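Local coordinates for germination protein YpeB (Bacillus megaterium QM B1551, PDB 5BOI) that takes part in the germination of bacterial spores and, through its PepSY-containing C-terminal region, probably acts as an inhibitory partner of another protein, at residues Lys94-Lys97 against Ser103-Met106; Thr119-Glu122 against Val128-Tyr131; Val135-Ser140 against Gly144-Phe149. All coordinates share one frame; numbering follows the deposited sequence.

Contact 1 (Lys94-Lys97 against Ser103-Met106); sequences KFLK and SLVM
Leu96, near the end of helix 85-98, meets Leu104, the first residue of strand 104-112, where the helix of this PepSY-family region packs against beta-strands. The touch is methyl to methyl: Leu96 CD1 lies 4.0 Å from Leu104 CD1. The two side chains cross at about a right angle and touch through one methyl each. Leu96 has CG anti to its carbonyl carbon (chi1 -70°), and from there CD1 extends toward the strand. Phe120 of strand 115-123 touches both leucines, and Phe149 touches Leu96, so the pair belongs to the apolar layer between helix and strands. The polar side of the contact runs through water. Lys97 is exposed, and its chain is bent beyond CG, which brings NZ to 4.0 Å from the backbone N of Ser103. No direct hydrogen bond joins the segments. Instead, one water accepts from Lys97 NZ and also from the backbone N of Leu104, at 3.2 Å from the latter. Its distance to Lys97 NZ, 2.5 Å, is unusually short and doubtful in detail. A second water accepts from Lys97 NZ more weakly. It donates its own proton to the carbonyl O of Leu104, 3.0 Å from the water oxygen.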
ATOM      1  N   LYS A  94       5.910 -10.698   0.657  1.00 38.34           N
ATOM      2  CA  LYS A  94       7.206 -11.088   1.221  1.00 45.89           C
ATOM      3  C   LYS A  94       8.165  -9.907   1.272  1.00 40.67           C
ATOM      4  O   LYS A  94       8.902  -9.721   2.247  1.00 42.59           O
ATOM      5  CB  LYS A  94       7.845 -12.208   0.397  1.00 44.20           C
ATOM      6  CG  LYS A  94       9.253 -12.581   0.903  1.00 51.14           C
ATOM      7  CD  LYS A  94      10.022 -13.457  -0.079  1.00 63.64           C
ATOM      8  CE  LYS A  94      11.401 -13.864   0.486  1.00 60.36           C
ATOM      9  NZ  LYS A  94      11.369 -14.176   1.949  1.00 65.30           N
ATOM     10  N   PHE A  95       8.150  -9.114   0.206  1.00 36.64           N
ATOM     11  CA  PHE A  95       9.014  -7.949   0.108  1.00 39.32           C
ATOM     12  C   PHE A  95       8.772  -7.007   1.290  1.00 34.23           C
ATOM     13  O   PHE A  95       9.728  -6.590   1.958  1.00 35.08           O
ATOM     14  CB  PHE A  95       8.779  -7.208  -1.208  1.00 33.37           C
ATOM     15  CG  PHE A  95       9.590  -5.955  -1.347  1.00 33.57           C
ATOM     16  CD1 PHE A  95      10.881  -6.006  -1.838  1.00 38.02           C
ATOM     17  CD2 PHE A  95       9.062  -4.727  -0.997  1.00 39.53           C
ATOM     18  CE1 PHE A  95      11.631  -4.859  -1.973  1.00 38.19           C
ATOM     19  CE2 PHE A  95       9.818  -3.568  -1.130  1.00 41.51           C
ATOM     20  CZ  PHE A  95      11.110  -3.646  -1.622  1.00 37.74           C
ATOM     21  N   LEU A  96       7.499  -6.709   1.558  1.00 31.85           N
ATOM     22  CA  LEU A  96       7.156  -5.798   2.655  1.00 38.79           C
ATOM     23  C   LEU A  96       7.692  -6.319   3.982  1.00 41.58           C
ATOM     24  O   LEU A  96       8.335  -5.578   4.722  1.00 38.24           O
ATOM     25  CB  LEU A  96       5.643  -5.578   2.749  1.00 30.84           C
ATOM     26  CG  LEU A  96       5.064  -4.754   1.591  1.00 29.97           C
ATOM     27  CD1 LEU A  96       3.556  -4.720   1.622  1.00 34.59           C
ATOM     28  CD2 LEU A  96       5.643  -3.351   1.640  1.00 38.49           C
ATOM     29  N   LYS A  97       7.444  -7.593   4.265  1.00 34.62           N
ATOM     30  CA  LYS A  97       7.895  -8.194   5.511  1.00 40.69           C
ATOM     31  C   LYS A  97       9.419  -8.201   5.595  1.00 45.18           C
ATOM     32  O   LYS A  97       9.982  -7.984   6.663  1.00 45.79           O
ATOM     33  CB  LYS A  97       7.334  -9.610   5.652  1.00 43.09           C
ATOM     34  CG  LYS A  97       5.824  -9.668   5.469  1.00 55.15           C
ATOM     35  CD  LYS A  97       5.154 -10.627   6.417  1.00 64.67           C
ATOM     36  CE  LYS A  97       3.758 -10.140   6.777  1.00 70.64           C
ATOM     37  NZ  LYS A  97       3.785  -8.832   7.493  1.00 70.33           N
ATOM     38  N   SER A 103       2.708  -5.724   9.709  1.00 33.75           N
ATOM     39  CA  SER A 103       1.314  -5.477  10.094  1.00 33.14           C
ATOM     40  C   SER A 103       0.505  -4.817   8.976  1.00 36.83           C
ATOM     41  O   SER A 103      -0.381  -4.006   9.234  1.00 34.30           O
ATOM     42  CB  SER A 103       1.235  -4.626  11.365  1.00 48.73           C
ATOM     43  OG  SER A 103       1.552  -3.275  11.081  1.00 66.62           O
ATOM     44  N   LEU A 104       0.820  -5.188   7.742  1.00 32.20           N
ATOM     45  CA  LEU A 104       0.020  -4.766   6.586  1.00 30.16           C
ATOM     46  C   LEU A 104      -0.790  -5.948   6.069  1.00 35.64           C
ATOM     47  O   LEU A 104      -0.374  -7.099   6.217  1.00 37.30           O
ATOM     48  CB  LEU A 104       0.940  -4.217   5.503  1.00 29.56           C
ATOM     49  CG  LEU A 104       1.629  -2.897   5.853  1.00 34.81           C
ATOM     50  CD1 LEU A 104       2.738  -2.608   4.874  1.00 38.23           C
ATOM     51  CD2 LEU A 104       0.616  -1.758   5.815  1.00 46.80           C
ATOM     52  N   VAL A 105      -1.946  -5.682   5.467  1.00 22.99           N
ATOM     53  CA  VAL A 105      -2.705  -6.745   4.820  1.00 23.17           C
ATOM     54  C   VAL A 105      -3.148  -6.246   3.438  1.00 29.71           C
ATOM     55  O   VAL A 105      -3.363  -5.050   3.263  1.00 27.20           O
ATOM     56  CB  VAL A 105      -3.907  -7.157   5.685  1.00 35.83           C
ATOM     57  CG1 VAL A 105      -4.744  -5.945   6.022  1.00 30.27           C
ATOM     58  CG2 VAL A 105      -4.745  -8.236   5.005  1.00 39.37           C
ATOM     59  N   MET A 106      -3.273  -7.141   2.466  1.00 25.79           N
ATOM     60  CA  MET A 106      -3.580  -6.690   1.093  1.00 24.73           C
ATOM     61  C   MET A 106      -5.033  -6.241   1.004  1.00 28.63           C
ATOM     62  O   MET A 106      -5.929  -6.905   1.535  1.00 33.54           O
ATOM     63  CB  MET A 106      -3.322  -7.786   0.067  1.00 30.50           C
ATOM     64  CG  MET A 106      -3.508  -7.292  -1.379  1.00 39.11           C
ATOM     65  SD  MET A 106      -2.994  -8.602  -2.468  1.00 79.52           S
ATOM     66  CE  MET A 106      -3.935  -9.926  -1.711  1.00 82.50           C
TER
HETATM   67  O   HOH W   1       3.382  -6.562   6.524  1.00 43.08           O
HETATM   68  O   HOH W   2       0.645  -8.842   8.397  1.00 60.71           O

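Contact 2 (Thr119-Glu122 against Val128-Tyr131); sequences TFVE and VRIY
Strand 115-123 and the short strand 129-130 form an antiparallel beta hairpin, joined here by one nearly straight backbone bond from Ile130 N to Glu122 O (2.7 Å, 178° at the hydrogen). The same carbonyl oxygen also receives a CA-H...O contact from Arg129 CA at 3.5 Å. The pairing is brief because the chain turns a corner at Tyr131. Val121 packs against the backbone just before and at that corner. Its CB lies 3.6 Å from Ile130 O. Its CG1, anti to the carbonyl carbon (chi1 -62°), packs 3.7 Å from Tyr131 CA and meets the tyrosine ring obliquely, 3.9 Å from CD2. The other methyl, CG2, comes to 4.2 Å from Arg129 CB. Tyr131 continues toward strand 182-192, where it touches Ala189 and Ile191, and its ring meets that of Phe216 edge-to-face. The corner thus links this hairpin to the strands of the C-terminal PepSY region. Glu122 and Ile130 run side by side and point the same way. Glu122 has CG anti to the backbone N (chi1 -177°) and is extended beyond it. That sets the carboxylate alongside the isoleucine; OE2 makes a weak hydrogen bond to His158, and Glu122 OE1 lies 4.0 Å from Ile130 CG1.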
ATOM      1  N   THR A 119      -2.445  -2.699  -3.299  0.65 24.61           N
ATOM      2  CA  THR A 119      -2.524  -1.784  -2.159  0.65 22.77           C
ATOM      3  C   THR A 119      -2.637  -2.610  -0.883  0.65 23.52           C
ATOM      4  O   THR A 119      -3.412  -3.565  -0.828  0.65 26.24           O
ATOM      5  CB  THR A 119      -3.724  -0.823  -2.257  0.65 23.60           C
ATOM      6  OG1 THR A 119      -3.650  -0.085  -3.488  0.65 29.61           O
ATOM      7  CG2 THR A 119      -3.725   0.137  -1.063  0.65 23.43           C
ATOM      8  N   PHE A 120      -1.834  -2.262   0.124  1.00 21.42           N
ATOM      9  CA  PHE A 120      -1.857  -2.924   1.418  1.00 24.28           C
ATOM     10  C   PHE A 120      -2.274  -1.883   2.436  1.00 28.36           C
ATOM     11  O   PHE A 120      -2.006  -0.695   2.223  1.00 30.21           O
ATOM     12  CB  PHE A 120      -0.464  -3.466   1.783  1.00 26.79           C
ATOM     13  CG  PHE A 120      -0.010  -4.607   0.922  1.00 27.54           C
ATOM     14  CD1 PHE A 120       0.489  -4.379  -0.357  1.00 31.23           C
ATOM     15  CD2 PHE A 120      -0.092  -5.907   1.380  1.00 32.48           C
ATOM     16  CE1 PHE A 120       0.914  -5.430  -1.161  1.00 35.67           C
ATOM     17  CE2 PHE A 120       0.327  -6.965   0.573  1.00 32.98           C
ATOM     18  CZ  PHE A 120       0.823  -6.722  -0.697  1.00 33.32           C
ATOM     19  N   VAL A 121      -2.927  -2.291   3.532  1.00 25.55           N
ATOM     20  CA  VAL A 121      -3.303  -1.337   4.566  1.00 27.56           C
ATOM     21  C   VAL A 121      -2.887  -1.810   5.957  1.00 30.73           C
ATOM     22  O   VAL A 121      -2.733  -3.006   6.207  1.00 26.46           O
ATOM     23  CB  VAL A 121      -4.818  -1.062   4.589  1.00 23.44           C
ATOM     24  CG1 VAL A 121      -5.278  -0.443   3.268  1.00 28.55           C
ATOM     25  CG2 VAL A 121      -5.609  -2.355   4.878  1.00 23.16           C
ATOM     26  N   GLU A 122      -2.729  -0.852   6.862  1.00 24.27           N
ATOM     27  CA  GLU A 122      -2.302  -1.148   8.211  1.00 24.26           C
ATOM     28  C   GLU A 122      -3.373  -1.920   8.963  1.00 27.21           C
ATOM     29  O   GLU A 122      -4.580  -1.660   8.823  1.00 25.14           O
ATOM     30  CB  GLU A 122      -1.963   0.134   8.964  1.00 33.48           C
ATOM     31  CG  GLU A 122      -1.424  -0.131  10.370  1.00 44.39           C
ATOM     32  CD  GLU A 122      -1.321   1.122  11.198  1.00 74.64           C
ATOM     33  OE1 GLU A 122      -2.015   2.108  10.869  1.00 77.50           O
ATOM     34  OE2 GLU A 122      -0.549   1.121  12.180  1.00 88.63           O
ATOM     35  N   VAL A 128      -8.050  -4.445  13.410  1.00 23.88           N
ATOM     36  CA  VAL A 128      -8.834  -3.432  12.678  1.00 22.14           C
ATOM     37  C   VAL A 128      -8.028  -2.925  11.460  1.00 26.53           C
ATOM     38  O   VAL A 128      -6.852  -2.559  11.590  1.00 24.25           O
ATOM     39  CB  VAL A 128      -9.223  -2.244  13.580  1.00 23.81           C
ATOM     40  CG1 VAL A 128     -10.084  -1.242  12.787  1.00 24.13           C
ATOM     41  CG2 VAL A 128      -9.985  -2.723  14.831  1.00 26.04           C
ATOM     42  N   ARG A 129      -8.646  -2.904  10.279  1.00 20.82           N
ATOM     43  CA  ARG A 129      -7.956  -2.470   9.052  1.00 21.15           C
ATOM     44  C   ARG A 129      -8.078  -0.960   8.864  1.00 30.40           C
ATOM     45  O   ARG A 129      -9.187  -0.433   8.781  1.00 28.59           O
ATOM     46  CB  ARG A 129      -8.521  -3.199   7.836  1.00 26.93           C
ATOM     47  CG  ARG A 129      -8.042  -4.647   7.827  1.00 36.48           C
ATOM     48  CD  ARG A 129      -8.768  -5.575   6.886  1.00 48.70           C
ATOM     49  NE  ARG A 129      -8.421  -6.952   7.237  1.00 53.58           N
ATOM     50  CZ  ARG A 129      -8.702  -8.019   6.499  1.00 64.27           C
ATOM     51  NH1 ARG A 129      -9.347  -7.885   5.346  1.00 65.65           N
ATOM     52  NH2 ARG A 129      -8.331  -9.222   6.919  1.00 65.89           N
ATOM     53  N   ILE A 130      -6.945  -0.275   8.811  1.00 22.86           N
ATOM     54  CA  ILE A 130      -6.942   1.181   8.723  1.00 24.26           C
ATOM     55  C   ILE A 130      -6.665   1.557   7.269  1.00 22.56           C
ATOM     56  O   ILE A 130      -5.510   1.707   6.855  1.00 25.01           O
ATOM     57  CB  ILE A 130      -5.873   1.823   9.629  1.00 23.63           C
ATOM     58  CG1 ILE A 130      -5.908   1.253  11.051  1.00 26.53           C
ATOM     59  CG2 ILE A 130      -5.986   3.327   9.614  1.00 28.24           C
ATOM     60  CD1 ILE A 130      -7.196   1.502  11.788  1.00 31.81           C
ATOM     61  N   TYR A 131      -7.726   1.672   6.488  1.00 23.23           N
ATOM     62  CA  TYR A 131      -7.561   1.908   5.057  1.00 27.05           C
ATOM     63  C   TYR A 131      -6.813   3.203   4.663  1.00 28.58           C
ATOM     64  O   TYR A 131      -6.096   3.189   3.665  1.00 29.54           O
ATOM     65  CB  TYR A 131      -8.932   1.827   4.367  1.00 28.87           C
ATOM     66  CG  TYR A 131      -9.323   0.384   4.118  1.00 20.24           C
ATOM     67  CD1 TYR A 131      -9.911  -0.378   5.119  1.00 24.00           C
ATOM     68  CD2 TYR A 131      -9.103  -0.209   2.888  1.00 29.12           C
ATOM     69  CE1 TYR A 131     -10.249  -1.698   4.899  1.00 25.98           C
ATOM     70  CE2 TYR A 131      -9.440  -1.510   2.653  1.00 26.19           C
ATOM     71  CZ  TYR A 131      -9.990  -2.255   3.641  1.00 25.91           C
ATOM     72  OH  TYR A 131     -10.305  -3.563   3.371  1.00 30.62           O
TER

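Contact 3 (Val135-Ser140 against Gly144-Phe149); sequences VKMKMS and GSVIGF
Ile147 and Gly148 both face Lys138, a classic beta bulge in the antiparallel hairpin of strands 134-140 and 146-150. The carbonyl O of Lys138 accepts two bonds from the same face of its plane. Ile147 N gives the shorter one, at 2.8 Å and nearly straight. Gly148 N gives the more bent one, at 3.1 Å (146° at the hydrogen). Lys138 N donates in return to Gly148 O at 2.9 Å, from well above the carbonyl plane. Nearer the turn, Ser140 N reaches Ser145 O at 2.7 Å, and Gly144 N closes the turn on Ser140 O. The serine hydroxyls find partners in the turn itself: Ser140 OG bonds to Glu142 N, and Ser145 OG to Asp143 OD1. At the bulge, Ile147 holds CG1 between its backbone N and carbonyl carbon (chi1 60°). This sets CG1 3.3 Å from Lys138 O and lays CD1 along the facing backbone, 3.7 Å from Ser140 N. With an alanine here the branches beyond CB are gone, and a gap would probably open beside the Lys138 carbonyl and Ser140. Val135, Met137, Val146 and Phe149 supply apolar contacts. Met137 brings its CE methyl to Val146 CG2. Against the Phe149 ring, Val135 CG1 presses obliquely, at 3.5 Å from CE1.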
ATOM      1  N   VAL A 135      -0.029   1.363   1.754  1.00 27.16           N
ATOM      2  CA  VAL A 135       1.220   1.216   1.016  1.00 25.87           C
ATOM      3  C   VAL A 135       0.861   0.674  -0.360  1.00 30.13           C
ATOM      4  O   VAL A 135       0.092  -0.288  -0.465  1.00 30.61           O
ATOM      5  CB  VAL A 135       2.177   0.289   1.721  1.00 26.44           C
ATOM      6  CG1 VAL A 135       3.444   0.098   0.866  1.00 29.46           C
ATOM      7  CG2 VAL A 135       2.541   0.834   3.105  1.00 29.75           C
ATOM      8  N   LYS A 136       1.406   1.289  -1.410  1.00 28.11           N
ATOM      9  CA  LYS A 136       1.073   0.904  -2.772  1.00 28.58           C
ATOM     10  C   LYS A 136       2.304   0.269  -3.403  1.00 34.18           C
ATOM     11  O   LYS A 136       3.417   0.745  -3.190  1.00 36.24           O
ATOM     12  CB  LYS A 136       0.628   2.112  -3.598  1.00 38.98           C
ATOM     13  CG  LYS A 136      -0.782   2.597  -3.301  1.00 57.31           C
ATOM     14  CD  LYS A 136      -0.975   4.050  -3.702  1.00 68.90           C
ATOM     15  CE  LYS A 136      -2.307   4.582  -3.195  1.00 79.60           C
ATOM     16  NZ  LYS A 136      -3.253   3.473  -2.879  1.00 83.47           N
ATOM     17  N   MET A 137       2.101  -0.802  -4.161  1.00 26.20           N
ATOM     18  CA  MET A 137       3.215  -1.516  -4.784  1.00 29.17           C
ATOM     19  C   MET A 137       2.887  -1.874  -6.209  1.00 30.01           C
ATOM     20  O   MET A 137       1.736  -2.186  -6.517  1.00 32.52           O
ATOM     21  CB  MET A 137       3.540  -2.792  -4.033  1.00 37.85           C
ATOM     22  CG  MET A 137       3.794  -2.622  -2.575  1.00 55.38           C
ATOM     23  SD  MET A 137       4.624  -4.102  -2.034  1.00 62.41           S
ATOM     24  CE  MET A 137       6.137  -4.019  -2.992  1.00 50.56           C
ATOM     25  N   LYS A 138       3.912  -1.855  -7.064  1.00 29.08           N
ATOM     26  CA  LYS A 138       3.790  -2.296  -8.438  1.00 29.51           C
ATOM     27  C   LYS A 138       4.927  -3.289  -8.679  1.00 31.24           C
ATOM     28  O   LYS A 138       6.085  -3.017  -8.342  1.00 31.97           O
ATOM     29  CB  LYS A 138       3.862  -1.128  -9.423  1.00 31.96           C
ATOM     30  CG  LYS A 138       2.711  -0.130  -9.269  1.00 37.00           C
ATOM     31  CD  LYS A 138       2.912   1.099 -10.134  1.00 44.69           C
ATOM     32  CE  LYS A 138       1.826   2.133  -9.841  1.00 55.55           C
ATOM     33  NZ  LYS A 138       2.025   3.415 -10.577  1.00 56.37           N
ATOM     34  N   MET A 139       4.570  -4.452  -9.214  0.63 27.72           N
ATOM     35  CA  MET A 139       5.519  -5.539  -9.426  0.63 29.92           C
ATOM     36  C   MET A 139       5.627  -5.871 -10.907  0.63 29.28           C
ATOM     37  O   MET A 139       4.637  -5.830 -11.620  0.63 29.78           O
ATOM     38  CB  MET A 139       5.091  -6.798  -8.665  0.63 28.20           C
ATOM     39  CG  MET A 139       4.663  -6.588  -7.225  0.63 23.60           C
ATOM     40  SD  MET A 139       6.012  -6.053  -6.180  0.63 30.12           S
ATOM     41  CE  MET A 139       6.984  -7.549  -6.091  0.63 35.97           C
ATOM     42  N   SER A 140       6.825  -6.217 -11.365  1.00 26.45           N
ATOM     43  CA  SER A 140       6.990  -6.737 -12.717  1.00 29.11           C
ATOM     44  C   SER A 140       6.449  -8.153 -12.782  1.00 29.85           C
ATOM     45  O   SER A 140       6.856  -8.996 -11.998  1.00 28.80           O
ATOM     46  CB  SER A 140       8.461  -6.752 -13.124  1.00 29.59           C
ATOM     47  OG  SER A 140       8.611  -7.556 -14.300  1.00 29.11           O
ATOM     48  N   GLY A 144       8.960 -10.687 -11.140  1.00 36.42           N
ATOM     49  CA  GLY A 144       8.530 -10.554  -9.763  1.00 42.68           C
ATOM     50  C   GLY A 144       9.227  -9.432  -9.018  1.00 44.69           C
ATOM     51  O   GLY A 144       9.034  -9.270  -7.811  1.00 40.95           O
ATOM     52  N   SER A 145      10.014  -8.636  -9.731  1.00 36.35           N
ATOM     53  CA  SER A 145      10.725  -7.521  -9.105  1.00 37.16           C
ATOM     54  C   SER A 145       9.793  -6.356  -8.812  1.00 36.82           C
ATOM     55  O   SER A 145       8.782  -6.158  -9.501  1.00 34.67           O
ATOM     56  CB  SER A 145      11.883  -7.030  -9.989  1.00 39.34           C
ATOM     57  OG  SER A 145      11.439  -6.671 -11.293  1.00 44.15           O
ATOM     58  N   VAL A 146      10.155  -5.583  -7.790  1.00 34.19           N
ATOM     59  CA  VAL A 146       9.463  -4.348  -7.448  1.00 37.30           C
ATOM     60  C   VAL A 146       9.810  -3.275  -8.482  1.00 40.63           C
ATOM     61  O   VAL A 146      10.979  -3.081  -8.806  1.00 42.88           O
ATOM     62  CB  VAL A 146       9.842  -3.865  -6.030  1.00 41.34           C
ATOM     63  CG1 VAL A 146       9.134  -2.559  -5.694  1.00 36.61           C
ATOM     64  CG2 VAL A 146       9.474  -4.925  -4.993  1.00 44.44           C
ATOM     65  N   ILE A 147       8.800  -2.604  -9.024  1.00 32.58           N
ATOM     66  CA  ILE A 147       9.055  -1.491  -9.934  1.00 33.27           C
ATOM     67  C   ILE A 147       8.393  -0.186  -9.501  1.00 36.18           C
ATOM     68  O   ILE A 147       8.638   0.867 -10.084  1.00 40.03           O
ATOM     69  CB  ILE A 147       8.605  -1.836 -11.354  1.00 43.80           C
ATOM     70  CG1 ILE A 147       7.113  -2.134 -11.404  1.00 44.26           C
ATOM     71  CG2 ILE A 147       9.401  -3.029 -11.872  1.00 46.50           C
ATOM     72  CD1 ILE A 147       6.685  -2.750 -12.746  1.00 48.03           C
ATOM     73  N   GLY A 148       7.539  -0.257  -8.486  1.00 35.37           N
ATOM     74  CA  GLY A 148       6.946   0.942  -7.938  1.00 29.29           C
ATOM     75  C   GLY A 148       6.609   0.690  -6.480  1.00 32.85           C
ATOM     76  O   GLY A 148       6.321  -0.453  -6.105  1.00 29.88           O
ATOM     77  N   PHE A 149       6.683   1.743  -5.668  1.00 36.48           N
ATOM     78  CA  PHE A 149       6.429   1.659  -4.221  1.00 33.30           C
ATOM     79  C   PHE A 149       6.036   3.031  -3.683  1.00 35.54           C
ATOM     80  O   PHE A 149       6.629   4.042  -4.053  1.00 38.16           O
ATOM     81  CB  PHE A 149       7.672   1.118  -3.493  1.00 35.99           C
ATOM     82  CG  PHE A 149       7.569   1.119  -1.986  1.00 34.57           C
ATOM     83  CD1 PHE A 149       6.970   0.060  -1.316  1.00 37.39           C
ATOM     84  CD2 PHE A 149       8.115   2.156  -1.236  1.00 35.95           C
ATOM     85  CE1 PHE A 149       6.886   0.047   0.071  1.00 35.25           C
ATOM     86  CE2 PHE A 149       8.033   2.147   0.155  1.00 40.42           C
ATOM     87  CZ  PHE A 149       7.422   1.088   0.804  1.00 31.37           C
TER

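All three contacts join neighbours along the chain within one PepSY-family region. Contact 1 sets the helix against the strands, whereas contacts 2 and 3 are hairpins. Contact 3 is mostly buried, with Lys136 and Lys138 exposed. Contact 1 pairs buried Leu96 with exposed Lys97. Contact 2 sets buried Val121 and Ile130 beside partly exposed Glu122, Arg129 and Tyr131. Contacts 1 and 3 share a core: Phe95 and Leu96 pack on Met137, and Leu104 on Val135. Strand 115-123 lies between strands 104-112 and 134-140. Waters bridge the lysine in contact 1, one backbone bond joins the strands of contact 2 just before the corner, and five hold the longer hairpin of contact 3.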